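Local coordinates for conjugal transfer protein (Escherichia coli, PDB 5WIP), which probably forms part of the inner-membrane channel of a type IV secretion system as a VirB8-like protein, helping to move plasmid DNA during conjugation, at residues Y37-E42 and V90-V95. Sequence-based numbering, arbitrary orientation.
With XXO (2-(furan-2-yl)pyridine-4-carboxylic acid), chain E.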
# COMPACT_ATOMS: atom_id res chain seq x y z
N TYR A 37 1.32 8.33 -4.56
CA TYR A 37 1.42 9.56 -5.34
C TYR A 37 2.36 10.55 -4.65
O TYR A 37 3.22 11.15 -5.30
CB TYR A 37 0.03 10.17 -5.53
CG TYR A 37 -0.01 11.35 -6.47
CD1 TYR A 37 0.18 12.64 -6.00
CD2 TYR A 37 -0.27 11.17 -7.82
CE1 TYR A 37 0.14 13.72 -6.86
CE2 TYR A 37 -0.31 12.25 -8.69
CZ TYR A 37 -0.11 13.52 -8.20
OH TYR A 37 -0.16 14.59 -9.07
N VAL A 38 2.20 10.73 -3.34
CA VAL A 38 3.02 11.69 -2.61
C VAL A 38 4.48 11.27 -2.63
O VAL A 38 5.38 12.11 -2.70
CB VAL A 38 2.49 11.87 -1.18
CG1 VAL A 38 3.50 12.65 -0.34
CG2 VAL A 38 1.15 12.57 -1.19
N ILE A 39 4.74 9.97 -2.54
CA ILE A 39 6.12 9.49 -2.54
C ILE A 39 6.76 9.70 -3.91
O ILE A 39 7.90 10.16 -4.01
CB ILE A 39 6.18 8.02 -2.10
CG1 ILE A 39 5.74 7.88 -0.64
CG2 ILE A 39 7.59 7.46 -2.30
CD1 ILE A 39 5.69 6.45 -0.15
N HIS A 40 6.04 9.36 -4.98
CA HIS A 40 6.58 9.54 -6.32
C HIS A 40 6.83 11.01 -6.62
O HIS A 40 7.83 11.36 -7.25
CB HIS A 40 5.62 8.95 -7.36
CG HIS A 40 5.72 7.46 -7.49
ND1 HIS A 40 6.79 6.83 -8.09
CD2 HIS A 40 4.88 6.47 -7.10
CE1 HIS A 40 6.61 5.53 -8.07
NE2 HIS A 40 5.45 5.28 -7.47
N ARG A 41 5.93 11.89 -6.18
CA ARG A 41 6.00 13.30 -6.56
C ARG A 41 6.88 14.13 -5.64
O ARG A 41 7.44 15.14 -6.09
CB ARG A 41 4.59 13.91 -6.59
CG ARG A 41 4.59 15.42 -6.78
CD ARG A 41 3.27 15.91 -7.35
NE ARG A 41 3.25 17.36 -7.49
CZ ARG A 41 2.35 18.03 -8.19
NH1 ARG A 41 1.39 17.38 -8.83
NH2 ARG A 41 2.41 19.36 -8.26
N GLU A 42 7.04 13.74 -4.38
CA GLU A 42 7.80 14.53 -3.42
C GLU A 42 9.21 14.00 -3.17
O GLU A 42 10.02 14.72 -2.58
CB GLU A 42 7.04 14.63 -2.09
CG GLU A 42 5.71 15.36 -2.21
CD GLU A 42 5.87 16.74 -2.82
OE1 GLU A 42 6.95 17.34 -2.66
OE2 GLU A 42 4.91 17.22 -3.47
N VAL A 90 10.87 10.54 1.21
CA VAL A 90 9.62 10.92 1.86
C VAL A 90 9.31 9.94 2.98
O VAL A 90 9.69 8.76 2.94
CB VAL A 90 8.46 10.99 0.85
CG1 VAL A 90 7.14 11.21 1.58
CG2 VAL A 90 8.70 12.09 -0.17
N LYS A 91 8.63 10.45 4.01
CA LYS A 91 8.15 9.64 5.12
C LYS A 91 6.73 10.06 5.44
O LYS A 91 6.49 11.20 5.84
CB LYS A 91 9.05 9.81 6.35
CG LYS A 91 8.58 9.05 7.59
CD LYS A 91 8.58 7.54 7.35
CE LYS A 91 8.19 6.78 8.60
NZ LYS A 91 6.88 7.24 9.14
N ILE A 92 5.78 9.15 5.24
CA ILE A 92 4.37 9.44 5.50
C ILE A 92 4.12 9.34 7.00
O ILE A 92 4.49 8.36 7.65
CB ILE A 92 3.47 8.47 4.72
CG1 ILE A 92 3.75 8.58 3.22
CG2 ILE A 92 2.00 8.76 5.01
CD1 ILE A 92 3.40 9.93 2.64
N ASN A 93 3.49 10.38 7.56
CA ASN A 93 3.20 10.44 8.99
C ASN A 93 1.75 10.06 9.31
O ASN A 93 1.51 9.28 10.22
CB ASN A 93 3.51 11.84 9.52
CG ASN A 93 4.97 12.22 9.37
OD1 ASN A 93 5.30 13.24 8.78
ND2 ASN A 93 5.85 11.37 9.89
N SER A 94 0.79 10.61 8.57
CA SER A 94 -0.61 10.30 8.81
C SER A 94 -1.40 10.56 7.54
O SER A 94 -0.96 11.29 6.65
CB SER A 94 -1.17 11.13 9.97
OG SER A 94 -0.98 12.52 9.76
N VAL A 95 -2.59 9.96 7.47
CA VAL A 95 -3.48 10.08 6.32
C VAL A 95 -4.91 10.13 6.83
O VAL A 95 -5.34 9.27 7.61
CB VAL A 95 -3.30 8.90 5.34
CG1 VAL A 95 -4.26 9.04 4.17
CG2 VAL A 95 -1.86 8.83 4.85
CAA XXO E . 10.02 14.73 -8.08
CAC XXO E . 9.14 13.09 -9.26
CAD XXO E . 10.47 12.87 -9.29
CAE XXO E . 11.17 13.91 -8.52
CAF XXO E . 10.09 15.99 -7.23
CAH XXO E . 9.13 18.13 -6.72
CAI XXO E . 10.21 18.29 -5.65
CAJ XXO E . 11.07 17.35 -5.47
CAK XXO E . 11.02 16.12 -6.30
CAL XXO E . 12.15 17.51 -4.39
NAG XXO E . 9.09 17.07 -7.44
OAB XXO E . 8.89 14.15 -8.58
OAM XXO E . 11.85 17.36 -3.18
OAN XXO E . 13.33 17.78 -4.73
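Val90 meets the last two turns of helix 27-42 with its two methyl groups, and they divide the work. Val90 CG2 rests against the CB of Glu42, 3.6 Å away. Val90 CG1, placed anti to the backbone N (chi1 173°), turns instead to the preceding turn of the helix, where it lies 4.2 Å from Ile39 CG1 and 4.4 Å from Val38 CG1. One branched residue of the strand thus touches three helix residues. The charged end of Glu42 takes no part: its chain bends at chi2 (-54°) and leads the carboxylate off to the hydroxyl of Tyr156, leaving its aliphatic base for the valine. One residue further, Lys91 points away from the helix, and Lys91 NZ reaches the carbonyl O of Ile92 at 3.0 Å, from above the carbonyl plane. Ile92 faces the helix again. Ile92 CD1 comes to 4.0 Å from Val38 CG1, the two side chains slanting across each other, while Ile92 CG1 lies 4.4 Å from Ile39 CG1. Beyond it, Asn93 and Ser94 share Arg107 as backbone partner, a classic beta bulge, and contact with the helix segment has ended.

The case illustrates how an NTF2-like fold, here the C-terminal, probably periplasmic domain of a VirB8 protein, lays a helix over its antiparallel sheet, the short helix axis running 149° to the edge strand. Phe108 of strand 103-114 also touches Glu42, Val90 and Ile92. The bound furanyl-pyridine carboxylic acid packs beside the backbone of residues 40-42 and is hydrogen-bonded to Tyr68 OH. Because the interface itself is made of aliphatic groups, it probably rests on van der Waals packing and modest apolar burial, with OE2 of Glu42 bonded to Tyr156 instead.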